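Long-range contacts in glutamine cyclotransferase (Tannerella forsythia, PDB 6QRO), which probably catalyses the zinc-dependent cyclisation of N-terminal glutamine in peptides to pyroglutamate, as type II glutaminyl cyclases do: residues Lys71-Glu76 and Asn192-Asn197; Ala89-Gly94 and Val161-Glu166; Tyr198-Gly203 and Leu265-Leu270; Leu240-Tyr245 and Val305-Leu310. One frame throughout, in Å; residues are numbered along the deposited sequence.

Interactions 1, 2 and 3 all reach the same mixed sheet. Interaction 4 involves a helix that packs on it, through V305 and I309 on L206. The centres of interactions 1 and 2 are about 10 Å apart; Y73 N and V93 O, 2.8 Å apart, form a probable hydrogen bond between them. Interaction 2 is nested within the loop closed by interaction 1. Segment 198-203 of interaction 3 follows directly on N197, and P193 packs on Y198. The nearest atoms of interactions 3 and 4 are about 7 Å apart. The zinc ion is bound by D134, D167 and H288; the D164 side chain of interaction 2 is about 8 Å from that of D167 and about 12 Å from the zinc ion.

Interaction 1 of 4, residues Lys71-Glu76 and Asn192-Asn197; sequences KVYVQE and NPHVPN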
loop_
_atom_site.group_PDB
_atom_site.type_symbol
_atom_site.label_atom_id
_atom_site.label_comp_id
_atom_site.label_asym_id
_atom_site.label_seq_id
_atom_site.Cartn_x
_atom_site.Cartn_y
_atom_site.Cartn_z
ATOM N N LYS A 71 -10.034 15.534 4.734
ATOM C CA LYS A 71 -9.855 16.562 3.717
ATOM C C LYS A 71 -8.997 15.953 2.611
ATOM O O LYS A 71 -7.866 15.535 2.874
ATOM C CB LYS A 71 -9.232 17.790 4.369
ATOM C CG LYS A 71 -8.665 18.875 3.513
ATOM C CD LYS A 71 -7.939 19.791 4.485
ATOM C CE LYS A 71 -7.897 21.199 4.032
ATOM N NZ LYS A 71 -7.257 22.055 5.069
ATOM N N VAL A 72 -9.550 15.837 1.399
ATOM C CA VAL A 72 -8.964 15.013 0.342
ATOM C C VAL A 72 -8.175 15.884 -0.631
ATOM O O VAL A 72 -8.653 16.940 -1.069
ATOM C CB VAL A 72 -10.041 14.198 -0.397
ATOM C CG1 VAL A 72 -9.427 13.457 -1.592
ATOM C CG2 VAL A 72 -10.710 13.222 0.556
ATOM N N TYR A 73 -6.954 15.445 -0.942
ATOM C CA TYR A 73 -6.081 16.055 -1.943
ATOM C C TYR A 73 -5.831 15.047 -3.046
ATOM O O TYR A 73 -5.534 13.882 -2.763
ATOM C CB TYR A 73 -4.729 16.464 -1.360
ATOM C CG TYR A 73 -4.787 17.348 -0.141
ATOM C CD1 TYR A 73 -5.091 16.819 1.107
ATOM C CD2 TYR A 73 -4.471 18.694 -0.225
ATOM C CE1 TYR A 73 -5.125 17.611 2.224
ATOM C CE2 TYR A 73 -4.491 19.504 0.890
ATOM C CZ TYR A 73 -4.825 18.959 2.111
ATOM O OH TYR A 73 -4.840 19.746 3.235
ATOM N N VAL A 74 -5.981 15.473 -4.292
ATOM C CA VAL A 74 -5.665 14.628 -5.441
ATOM C C VAL A 74 -4.543 15.296 -6.241
ATOM O O VAL A 74 -4.765 16.331 -6.877
ATOM C CB VAL A 74 -6.902 14.369 -6.318
ATOM C CG1 VAL A 74 -6.589 13.375 -7.427
ATOM C CG2 VAL A 74 -8.075 13.857 -5.458
ATOM N N GLN A 75 -3.346 14.699 -6.221
ATOM C CA GLN A 75 -2.235 15.133 -7.072
ATOM C C GLN A 75 -2.388 14.476 -8.429
ATOM O O GLN A 75 -2.271 13.249 -8.546
ATOM C CB GLN A 75 -0.870 14.756 -6.504
ATOM C CG GLN A 75 -0.208 15.747 -5.578
ATOM C CD GLN A 75 1.104 15.214 -5.016
ATOM O OE1 GLN A 75 1.354 14.011 -5.022
ATOM N NE2 GLN A 75 1.955 16.112 -4.557
ATOM N N GLU A 76 -2.626 15.293 -9.451
ATOM C CA GLU A 76 -2.659 14.834 -10.830
ATOM C C GLU A 76 -1.267 15.047 -11.415
ATOM O O GLU A 76 -0.771 16.175 -11.467
ATOM C CB GLU A 76 -3.701 15.587 -11.655
ATOM C CG GLU A 76 -5.140 15.588 -11.127
ATOM C CD GLU A 76 -5.917 14.366 -11.598
ATOM O OE1 GLU A 76 -7.120 14.257 -11.294
ATOM O OE2 GLU A 76 -5.327 13.526 -12.315
ATOM N N ASN A 192 7.203 16.340 -4.144
ATOM C CA ASN A 192 6.155 17.357 -4.234
ATOM C C ASN A 192 5.013 16.983 -3.294
ATOM O O ASN A 192 4.032 16.346 -3.704
ATOM C CB ASN A 192 5.660 17.498 -5.670
ATOM C CG ASN A 192 6.803 17.718 -6.649
ATOM O OD1 ASN A 192 7.632 18.620 -6.475
ATOM N ND2 ASN A 192 6.839 16.902 -7.700
ATOM N N PRO A 193 5.109 17.350 -2.024
ATOM C CA PRO A 193 4.066 16.973 -1.060
ATOM C C PRO A 193 2.747 17.697 -1.309
ATOM O O PRO A 193 2.688 18.744 -1.953
ATOM C CB PRO A 193 4.667 17.365 0.295
ATOM C CG PRO A 193 5.642 18.454 -0.034
ATOM C CD PRO A 193 6.162 18.186 -1.423
ATOM N N HIS A 194 1.670 17.106 -0.772
ATOM C CA HIS A 194 0.333 17.645 -0.972
ATOM C C HIS A 194 0.110 18.903 -0.153
ATOM O O HIS A 194 -0.803 19.679 -0.464
ATOM C CB HIS A 194 -0.724 16.600 -0.604
ATOM C CG HIS A 194 -0.705 16.203 0.841
ATOM N ND1 HIS A 194 0.159 15.255 1.346
ATOM C CD2 HIS A 194 -1.485 16.591 1.879
ATOM C CE1 HIS A 194 -0.066 15.105 2.640
ATOM N NE2 HIS A 194 -1.065 15.896 2.986
ATOM N N VAL A 195 0.872 19.073 0.924
ATOM C CA VAL A 195 0.894 20.287 1.741
ATOM C C VAL A 195 2.359 20.700 1.785
ATOM O O VAL A 195 3.223 19.820 1.803
ATOM C CB VAL A 195 0.325 20.079 3.159
ATOM C CG1 VAL A 195 -1.143 20.545 3.240
ATOM C CG2 VAL A 195 0.504 18.645 3.657
ATOM N N PRO A 196 2.712 21.979 1.759
ATOM C CA PRO A 196 4.123 22.319 1.935
ATOM C C PRO A 196 4.615 21.851 3.289
ATOM O O PRO A 196 3.866 21.788 4.265
ATOM C CB PRO A 196 4.140 23.846 1.821
ATOM C CG PRO A 196 3.011 24.128 0.913
ATOM C CD PRO A 196 1.941 23.124 1.252
ATOM N N ASN A 197 5.895 21.530 3.327
ATOM C CA ASN A 197 6.577 21.016 4.504
ATOM C C ASN A 197 5.703 19.989 5.219
ATOM O O ASN A 197 5.438 20.085 6.419
ATOM C CB ASN A 197 6.945 22.154 5.445
ATOM C CG ASN A 197 7.773 23.224 4.769
ATOM O OD1 ASN A 197 7.751 23.354 3.538
ATOM N ND2 ASN A 197 8.480 24.021 5.563
#
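Y73 and H194 mark the nearest backbone approach, with CA atoms 6.7 Å apart, between strand 71-76 and the irregular segment 192-197. No clear hydrogen bond joins the two segments. The contact is carried by side chains. The two rings make a T-shaped (edge-to-face) pair, with planes at 59°. H194 brings its CD2 over the centre of one face of the tyrosine. The distance from H194 CD2 to Y73 CD1 is 3.7 Å. The CG of H194 sits between its backbone N and carbonyl carbon (chi1 63°), and this places the imidazole against the tyrosine. ND1 of H194 is hydrogen-bonded to W189 NE1, which should fix the ring's rotation. V195 adds a methyl at the far end of the tyrosine: its CG1 lies 3.8 Å from Y73 OH. Q75 stretches out beyond CG toward N192. Its NE2 is modelled too close to N192 O, so the details there are doubtful; its OE1 is hydrogen-bonded to N91. This is a surface contact, away from the zinc site. It fastens the loop after helix 184-191 over strand 71-80, an outermost strand of the central mixed sheet. That strand pairs antiparallel with strand 86-96, where H194 also rests on V93, and Q75 touches F188 and W189 of helix 184-191.

Interaction 2 of 4, residues Ala89-Gly94 and Val161-Glu166; sequences AQNIVG and VFFDAE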
loop_
_atom_site.group_PDB
_atom_site.type_symbol
_atom_site.label_atom_id
_atom_site.label_comp_id
_atom_site.label_asym_id
_atom_site.label_seq_id
_atom_site.Cartn_x
_atom_site.Cartn_y
_atom_site.Cartn_z
ATOM N N ALA A 89 -1.538 10.009 -13.625
ATOM C CA ALA A 89 -1.613 9.464 -12.279
ATOM C C ALA A 89 -2.416 10.361 -11.342
ATOM O O ALA A 89 -2.518 11.567 -11.548
ATOM C CB ALA A 89 -0.210 9.256 -11.704
ATOM N N GLN A 90 -3.024 9.733 -10.329
ATOM C CA GLN A 90 -3.684 10.414 -9.218
ATOM C C GLN A 90 -3.108 9.853 -7.923
ATOM O O GLN A 90 -3.325 8.682 -7.615
ATOM C CB GLN A 90 -5.209 10.241 -9.219
ATOM C CG GLN A 90 -5.996 10.833 -10.368
ATOM C CD GLN A 90 -6.413 9.820 -11.419
ATOM O OE1 GLN A 90 -6.201 8.631 -11.261
ATOM N NE2 GLN A 90 -7.061 10.297 -12.471
ATOM N N ASN A 91 -2.315 10.657 -7.204
ATOM C CA ASN A 91 -1.987 10.367 -5.808
ATOM C C ASN A 91 -3.124 10.878 -4.925
ATOM O O ASN A 91 -3.464 12.067 -4.974
ATOM C CB ASN A 91 -0.677 11.022 -5.379
ATOM C CG ASN A 91 0.554 10.430 -6.078
ATOM O OD1 ASN A 91 0.594 9.255 -6.442
ATOM N ND2 ASN A 91 1.579 11.245 -6.209
ATOM N N ILE A 92 -3.703 9.991 -4.116
ATOM C CA ILE A 92 -4.907 10.298 -3.343
ATOM C C ILE A 92 -4.535 10.387 -1.866
ATOM O O ILE A 92 -4.081 9.402 -1.268
ATOM C CB ILE A 92 -6.010 9.256 -3.588
ATOM C CG1 ILE A 92 -6.284 9.147 -5.089
ATOM C CG2 ILE A 92 -7.291 9.658 -2.834
ATOM C CD1 ILE A 92 -7.022 7.888 -5.508
ATOM N N VAL A 93 -4.723 11.570 -1.283
ATOM C CA VAL A 93 -4.352 11.846 0.099
ATOM C C VAL A 93 -5.619 12.160 0.884
ATOM O O VAL A 93 -6.347 13.110 0.564
ATOM C CB VAL A 93 -3.348 13.007 0.223
ATOM C CG1 VAL A 93 -3.045 13.282 1.716
ATOM C CG2 VAL A 93 -2.066 12.701 -0.524
ATOM N N GLY A 94 -5.843 11.407 1.950
ATOM C CA GLY A 94 -6.912 11.721 2.867
ATOM C C GLY A 94 -6.253 12.158 4.149
ATOM O O GLY A 94 -5.527 11.383 4.784
ATOM N N VAL A 161 -2.545 7.848 2.411
ATOM C CA VAL A 161 -2.037 8.195 1.085
ATOM C C VAL A 161 -2.045 6.938 0.217
ATOM O O VAL A 161 -1.416 5.930 0.565
ATOM C CB VAL A 161 -0.628 8.812 1.147
ATOM C CG1 VAL A 161 -0.145 9.143 -0.256
ATOM C CG2 VAL A 161 -0.634 10.068 2.016
ATOM N N PHE A 162 -2.777 6.999 -0.893
ATOM C CA PHE A 162 -2.826 5.941 -1.893
ATOM C C PHE A 162 -1.958 6.375 -3.067
ATOM O O PHE A 162 -2.295 7.332 -3.769
ATOM C CB PHE A 162 -4.258 5.673 -2.363
ATOM C CG PHE A 162 -5.215 5.303 -1.252
ATOM C CD1 PHE A 162 -4.834 4.433 -0.259
ATOM C CD2 PHE A 162 -6.484 5.842 -1.208
ATOM C CE1 PHE A 162 -5.710 4.085 0.767
ATOM C CE2 PHE A 162 -7.359 5.513 -0.179
ATOM C CZ PHE A 162 -6.963 4.621 0.812
ATOM N N PHE A 163 -0.845 5.685 -3.276
ATOM C CA PHE A 163 0.090 6.047 -4.339
ATOM C C PHE A 163 -0.224 5.346 -5.662
ATOM O O PHE A 163 -0.437 4.128 -5.711
ATOM C CB PHE A 163 1.528 5.746 -3.909
ATOM C CG PHE A 163 2.060 6.729 -2.911
ATOM C CD1 PHE A 163 1.993 8.088 -3.173
ATOM C CD2 PHE A 163 2.667 6.308 -1.756
ATOM C CE1 PHE A 163 2.488 9.007 -2.291
ATOM C CE2 PHE A 163 3.168 7.228 -0.851
ATOM C CZ PHE A 163 3.075 8.585 -1.123
ATOM N N ASP A 164 -0.202 6.118 -6.735
ATOM C CA ASP A 164 -0.446 5.627 -8.080
ATOM C C ASP A 164 0.855 5.187 -8.751
ATOM O O ASP A 164 1.960 5.519 -8.306
ATOM C CB ASP A 164 -1.122 6.716 -8.918
ATOM C CG ASP A 164 -1.948 6.157 -10.057
ATOM O OD1 ASP A 164 -1.866 4.937 -10.329
ATOM O OD2 ASP A 164 -2.670 6.957 -10.686
ATOM N N ALA A 165 0.698 4.415 -9.830
ATOM C CA ALA A 165 1.784 4.122 -10.772
ATOM C C ALA A 165 3.008 3.551 -10.060
ATOM O O ALA A 165 4.151 3.826 -10.437
ATOM C CB ALA A 165 2.153 5.364 -11.595
ATOM N N GLU A 166 2.760 2.764 -9.009
ATOM C CA GLU A 166 3.820 2.074 -8.288
ATOM C C GLU A 166 4.286 0.823 -9.011
ATOM O O GLU A 166 5.467 0.470 -8.915
ATOM C CB GLU A 166 3.314 1.694 -6.900
ATOM C CG GLU A 166 4.232 0.856 -6.017
ATOM C CD GLU A 166 3.966 -0.665 -6.149
ATOM O OE1 GLU A 166 3.120 -1.049 -6.983
ATOM O OE2 GLU A 166 4.571 -1.471 -5.406
#
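D164 and Q90 meet where strand 157-163 has ended and the chain turns toward the zinc ligand D167. The D164 side chain can be followed outward. Its CB lies 3.2 Å from Q90 O. CG is anti to the backbone N (chi1 -154°) and faces the backbone N and O of Q90. At the tip, OD2 accepts a hydrogen bond from Q90 N at 2.8 Å, using its anti lone pair. OD2 also lies 3.2 Å from A89 CA. The same oxygen is hydrogen-bonded to H54 NE2, so two donors grip it. The Q90 amide lies alongside, its plane nearly parallel to that of the carboxylate. The D164 backbone is held as well: its N donates to N91 OD1 at 3.2 Å, almost in line with the C=O. That oxygen also lies at the edge of the F163 ring. Besides its bond to Q75, N91 ND2 bonds to G185 O. Further along, I92 and F162 form an antiparallel hydrogen-bonded pair, with I92 N to F162 O at 3.0 Å and F162 N to I92 O at 2.8 Å. V93 and V161 form the next, non-hydrogen-bonded pair, with their CG2 methyls 3.9 Å apart. Both are inner strands of the central mixed sheet of the M28-family alpha/beta domain, flanked by strands 71-80 and 103-109. I92 packs on helix 52-67, while N91 and F163 touch helix 184-191.

Interaction 3 of 4, residues Tyr198-Gly203 and Leu265-Leu270; sequences YKAEFG and LRTPCL
G203 and C269 form a parallel bridge where strands 203-207 and 269-273 begin. Two backbone hydrogen bonds secure it. G203 N donates to P268 O at 2.8 Å. G203 O accepts from L270 N at 3.0 Å, with the donor 37° out of the carbonyl plane. The same oxygen has a CA-H...O contact with C269 CA at 3.4 Å. L270 CG, between its backbone N and carbonyl carbon (chi1 64°), also lies close to this oxygen. Earlier in the segments carbon atoms do the touching. L265 CD1 meets the edge of the Y198 ring in its plane, 3.5 Å from Y198 CD2. T267 turns its CG2 methyl to A200, 4.0 Å from A200 CB. P268 CG comes 3.7 Å from E201 O. Two polar tips find partners elsewhere: Y198 OH is hydrogen-bonded to D159 OD2, and E201 OE2 forms a salt bridge with R102 NH2. On the backbone, E201 bonds with R103 and F202 with L105, which ties segment 198-203 to strand 103-109 as well. The F202 ring stacks on Y229 of helix 227-239. Across the two segments the hydrogen bonds are thus main chain to main chain. They set the parallel register at the last two strands of the sheet, and the side chains add apolar contact beside them.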
loop_
_atom_site.group_PDB
_atom_site.type_symbol
_atom_site.label_atom_id
_atom_site.label_comp_id
_atom_site.label_asym_id
_atom_site.label_seq_id
_atom_site.Cartn_x
_atom_site.Cartn_y
_atom_site.Cartn_z
ATOM N N TYR A 198 5.335 18.936 4.488
ATOM C CA TYR A 198 4.525 17.900 5.104
ATOM C C TYR A 198 5.408 17.064 6.001
ATOM O O TYR A 198 6.528 16.708 5.634
ATOM C CB TYR A 198 3.860 17.009 4.056
ATOM C CG TYR A 198 3.307 15.740 4.671
ATOM C CD1 TYR A 198 2.090 15.744 5.337
ATOM C CD2 TYR A 198 4.028 14.540 4.618
ATOM C CE1 TYR A 198 1.589 14.592 5.913
ATOM C CE2 TYR A 198 3.532 13.382 5.197
ATOM C CZ TYR A 198 2.315 13.418 5.846
ATOM O OH TYR A 198 1.820 12.275 6.423
ATOM N N LYS A 199 4.883 16.730 7.172
ATOM C CA LYS A 199 5.644 16.029 8.185
ATOM C C LYS A 199 4.801 14.947 8.843
ATOM O O LYS A 199 3.614 15.142 9.104
ATOM C CB LYS A 199 6.145 17.002 9.262
ATOM C CG LYS A 199 7.122 18.045 8.765
ATOM C CD LYS A 199 8.329 17.432 8.059
ATOM C CE LYS A 199 9.381 18.498 7.737
ATOM N NZ LYS A 199 8.788 19.677 7.040
ATOM N N ALA A 200 5.425 13.804 9.086
ATOM C CA ALA A 200 4.803 12.703 9.790
ATOM C C ALA A 200 5.769 12.240 10.871
ATOM O O ALA A 200 6.988 12.319 10.700
ATOM C CB ALA A 200 4.440 11.547 8.855
ATOM N N GLU A 201 5.216 11.785 11.999
ATOM C CA GLU A 201 6.061 11.232 13.052
ATOM C C GLU A 201 6.810 10.023 12.522
ATOM O O GLU A 201 8.030 9.907 12.675
ATOM C CB GLU A 201 5.206 10.820 14.260
ATOM C CG GLU A 201 4.224 11.881 14.687
ATOM C CD GLU A 201 3.821 11.787 16.128
ATOM O OE1 GLU A 201 3.505 10.673 16.621
ATOM O OE2 GLU A 201 3.829 12.857 16.770
ATOM N N PHE A 202 6.077 9.114 11.893
ATOM C CA PHE A 202 6.606 7.969 11.170
ATOM C C PHE A 202 5.542 7.555 10.171
ATOM O O PHE A 202 4.415 8.058 10.195
ATOM C CB PHE A 202 7.005 6.836 12.130
ATOM C CG PHE A 202 5.863 6.302 12.967
ATOM C CD1 PHE A 202 5.447 6.987 14.104
ATOM C CD2 PHE A 202 5.233 5.105 12.647
ATOM C CE1 PHE A 202 4.420 6.505 14.885
ATOM C CE2 PHE A 202 4.207 4.615 13.428
ATOM C CZ PHE A 202 3.799 5.321 14.553
ATOM N N GLY A 203 5.903 6.623 9.301
ATOM C CA GLY A 203 5.003 6.165 8.265
ATOM C C GLY A 203 4.927 4.656 8.242
ATOM O O GLY A 203 5.883 3.958 8.571
ATOM N N LEU A 265 11.464 12.760 2.195
ATOM C CA LEU A 265 11.136 13.506 3.401
ATOM C C LEU A 265 11.966 13.119 4.619
ATOM O O LEU A 265 11.843 13.778 5.657
ATOM C CB LEU A 265 9.645 13.337 3.744
ATOM C CG LEU A 265 8.660 14.074 2.831
ATOM C CD1 LEU A 265 7.272 14.040 3.420
ATOM C CD2 LEU A 265 9.094 15.502 2.639
ATOM N N ARG A 266 12.807 12.081 4.520
ATOM C CA ARG A 266 13.571 11.558 5.657
ATOM C C ARG A 266 12.632 11.168 6.795
ATOM O O ARG A 266 13.029 11.047 7.959
ATOM C CB ARG A 266 14.653 12.542 6.121
ATOM C CG ARG A 266 15.972 12.472 5.318
ATOM C CD ARG A 266 15.844 12.895 3.841
ATOM N NE ARG A 266 15.624 14.328 3.631
ATOM C CZ ARG A 266 15.424 14.885 2.435
ATOM N NH1 ARG A 266 15.426 14.137 1.335
ATOM N NH2 ARG A 266 15.229 16.191 2.331
ATOM N N THR A 267 11.404 10.837 6.428
ATOM C CA THR A 267 10.432 10.359 7.391
ATOM C C THR A 267 10.643 8.869 7.571
ATOM O O THR A 267 10.626 8.131 6.585
ATOM C CB THR A 267 9.004 10.602 6.893
ATOM O OG1 THR A 267 8.733 12.007 6.793
ATOM C CG2 THR A 267 7.997 9.923 7.837
ATOM N N PRO A 268 10.828 8.392 8.800
ATOM C CA PRO A 268 11.043 6.956 8.995
ATOM C C PRO A 268 9.797 6.185 8.596
ATOM O O PRO A 268 8.708 6.409 9.125
ATOM C CB PRO A 268 11.355 6.846 10.493
ATOM C CG PRO A 268 10.883 8.107 11.105
ATOM C CD PRO A 268 10.927 9.159 10.056
ATOM N N CYS A 269 9.972 5.259 7.654
ATOM C CA CYS A 269 8.862 4.515 7.083
ATOM C C CYS A 269 9.150 3.024 7.146
ATOM O O CYS A 269 10.284 2.581 6.927
ATOM C CB CYS A 269 8.596 4.934 5.626
ATOM S SG CYS A 269 8.026 6.641 5.418
ATOM N N LEU A 270 8.103 2.256 7.426
ATOM C CA LEU A 270 8.168 0.809 7.478
ATOM C C LEU A 270 7.234 0.244 6.417
ATOM O O LEU A 270 6.296 0.916 5.971
ATOM C CB LEU A 270 7.790 0.278 8.883
ATOM C CG LEU A 270 6.371 0.511 9.409
ATOM C CD1 LEU A 270 5.560 -0.770 9.223
ATOM C CD2 LEU A 270 6.336 0.989 10.877
#

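Interaction 4 of 4, residues Leu240-Tyr245 and Val305-Leu310; sequences LGYGKY and VGETIL
L240 and Y242 press on E307 and T308 of helix 299-314. Helix 227-239 has just ended here in a Schellman motif, in which G241 takes positive phi (94°) and two bonds run back into the last turn. No hydrogen bond crosses the contact. L240 has CG anti to its carbonyl carbon (chi1 -61°) and an extended second torsion. This sets CD1 against the helix backbone, 3.5 Å from T308 CA and 3.6 Å from E307 O. Y242 also has CG anti to its carbonyl carbon, and the CD2-CE2 side of its ring lies across the helix, touching T308 and E307 in turn. Its CD2 lies 3.7 Å from T308 OG1. That hydroxyl is already hydrogen-bonded to A304 O, one turn back. The E307 chain bends at chi2 (-81°). Its CB and CG stay near the tyrosine, while OE2 forms a salt bridge with K303 NZ. Within the loop Y245 N bonds to Y242 O at 3.1 Å. V305 and I309, pointing away from the loop, pack on helix 132-151. Along the outer half of the tyrosine, Y242 CE2 lies 3.7 Å from E307 CB, and Y242 OH is just as far from E307 CG.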
loop_
_atom_site.group_PDB
_atom_site.type_symbol
_atom_site.label_atom_id
_atom_site.label_comp_id
_atom_site.label_asym_id
_atom_site.label_seq_id
_atom_site.Cartn_x
_atom_site.Cartn_y
_atom_site.Cartn_z
ATOM N N LEU A 240 -1.191 -8.471 20.560
ATOM C CA LEU A 240 -2.568 -8.762 20.179
ATOM C C LEU A 240 -2.774 -10.216 19.790
ATOM O O LEU A 240 -3.915 -10.616 19.537
ATOM C CB LEU A 240 -2.999 -7.880 19.007
ATOM C CG LEU A 240 -2.999 -6.371 19.207
ATOM C CD1 LEU A 240 -3.128 -5.706 17.862
ATOM C CD2 LEU A 240 -4.134 -5.944 20.123
ATOM N N GLY A 241 -1.708 -11.008 19.742
ATOM C CA GLY A 241 -1.801 -12.387 19.310
ATOM C C GLY A 241 -1.513 -12.613 17.841
ATOM O O GLY A 241 -1.916 -13.651 17.302
ATOM N N TYR A 242 -0.843 -11.675 17.162
ATOM C CA TYR A 242 -0.615 -11.783 15.725
ATOM C C TYR A 242 0.854 -12.017 15.381
ATOM O O TYR A 242 1.313 -11.640 14.302
ATOM C CB TYR A 242 -1.168 -10.554 15.001
ATOM C CG TYR A 242 -2.666 -10.396 15.209
ATOM C CD1 TYR A 242 -3.536 -11.426 14.869
ATOM C CD2 TYR A 242 -3.205 -9.235 15.770
ATOM C CE1 TYR A 242 -4.889 -11.310 15.068
ATOM C CE2 TYR A 242 -4.565 -9.111 15.970
ATOM C CZ TYR A 242 -5.400 -10.158 15.621
ATOM O OH TYR A 242 -6.762 -10.063 15.800
ATOM N N GLY A 243 1.595 -12.662 16.280
ATOM C CA GLY A 243 2.969 -13.042 16.001
ATOM C C GLY A 243 3.109 -14.082 14.909
ATOM O O GLY A 243 4.193 -14.210 14.328
ATOM N N LYS A 244 2.053 -14.858 14.642
ATOM C CA LYS A 244 2.093 -15.792 13.526
ATOM C C LYS A 244 2.081 -15.067 12.192
ATOM O O LYS A 244 2.471 -15.658 11.178
ATOM C CB LYS A 244 0.913 -16.767 13.569
ATOM C CG LYS A 244 -0.432 -16.170 13.120
ATOM C CD LYS A 244 -1.532 -17.223 13.215
ATOM C CE LYS A 244 -2.289 -17.329 11.904
ATOM N NZ LYS A 244 -3.391 -18.311 11.975
ATOM N N TYR A 245 1.635 -13.808 12.170
ATOM C CA TYR A 245 1.643 -12.970 10.975
ATOM C C TYR A 245 2.885 -12.096 10.895
ATOM O O TYR A 245 3.590 -12.115 9.882
ATOM C CB TYR A 245 0.390 -12.089 10.938
ATOM C CG TYR A 245 -0.838 -12.911 10.692
ATOM C CD1 TYR A 245 -1.078 -13.445 9.444
ATOM C CD2 TYR A 245 -1.746 -13.180 11.711
ATOM C CE1 TYR A 245 -2.177 -14.219 9.204
ATOM C CE2 TYR A 245 -2.870 -13.952 11.466
ATOM C CZ TYR A 245 -3.071 -14.465 10.212
ATOM O OH TYR A 245 -4.152 -15.249 9.941
ATOM N N VAL A 305 -3.541 -7.433 10.298
ATOM C CA VAL A 305 -2.914 -6.164 9.961
ATOM C C VAL A 305 -3.771 -5.011 10.454
ATOM O O VAL A 305 -3.262 -4.048 11.044
ATOM C CB VAL A 305 -2.655 -6.074 8.441
ATOM C CG1 VAL A 305 -2.037 -4.738 8.083
ATOM C CG2 VAL A 305 -1.760 -7.185 7.987
ATOM N N GLY A 306 -5.079 -5.088 10.231
ATOM C CA GLY A 306 -5.938 -3.974 10.604
ATOM C C GLY A 306 -5.997 -3.755 12.109
ATOM O O GLY A 306 -5.894 -2.620 12.596
ATOM N N GLU A 307 -6.169 -4.839 12.862
ATOM C CA GLU A 307 -6.185 -4.741 14.320
ATOM C C GLU A 307 -4.876 -4.170 14.860
ATOM O O GLU A 307 -4.884 -3.342 15.779
ATOM C CB GLU A 307 -6.416 -6.132 14.913
ATOM C CG GLU A 307 -7.813 -6.717 14.708
ATOM C CD GLU A 307 -8.833 -6.194 15.709
ATOM O OE1 GLU A 307 -8.418 -5.539 16.689
ATOM O OE2 GLU A 307 -10.042 -6.440 15.517
ATOM N N THR A 308 -3.740 -4.577 14.275
ATOM C CA THR A 308 -2.442 -4.130 14.775
ATOM C C THR A 308 -2.241 -2.632 14.587
ATOM O O THR A 308 -1.844 -1.923 15.518
ATOM C CB THR A 308 -1.321 -4.916 14.095
ATOM O OG1 THR A 308 -1.477 -6.303 14.392
ATOM C CG2 THR A 308 0.024 -4.461 14.614
ATOM N N ILE A 309 -2.505 -2.129 13.387
ATOM C CA ILE A 309 -2.296 -0.711 13.114
ATOM C C ILE A 309 -3.267 0.157 13.914
ATOM O O ILE A 309 -2.893 1.213 14.438
ATOM C CB ILE A 309 -2.388 -0.484 11.600
ATOM C CG1 ILE A 309 -1.292 -1.306 10.933
ATOM C CG2 ILE A 309 -2.255 1.006 11.261
ATOM C CD1 ILE A 309 -1.379 -1.323 9.475
ATOM N N LEU A 310 -4.527 -0.257 14.002
ATOM C CA LEU A 310 -5.488 0.475 14.821
ATOM C C LEU A 310 -5.015 0.577 16.273
ATOM O O LEU A 310 -5.186 1.614 16.920
ATOM C CB LEU A 310 -6.859 -0.188 14.719
ATOM C CG LEU A 310 -7.588 0.176 13.419
ATOM C CD1 LEU A 310 -8.968 -0.416 13.427
ATOM C CD2 LEU A 310 -7.664 1.687 13.232
#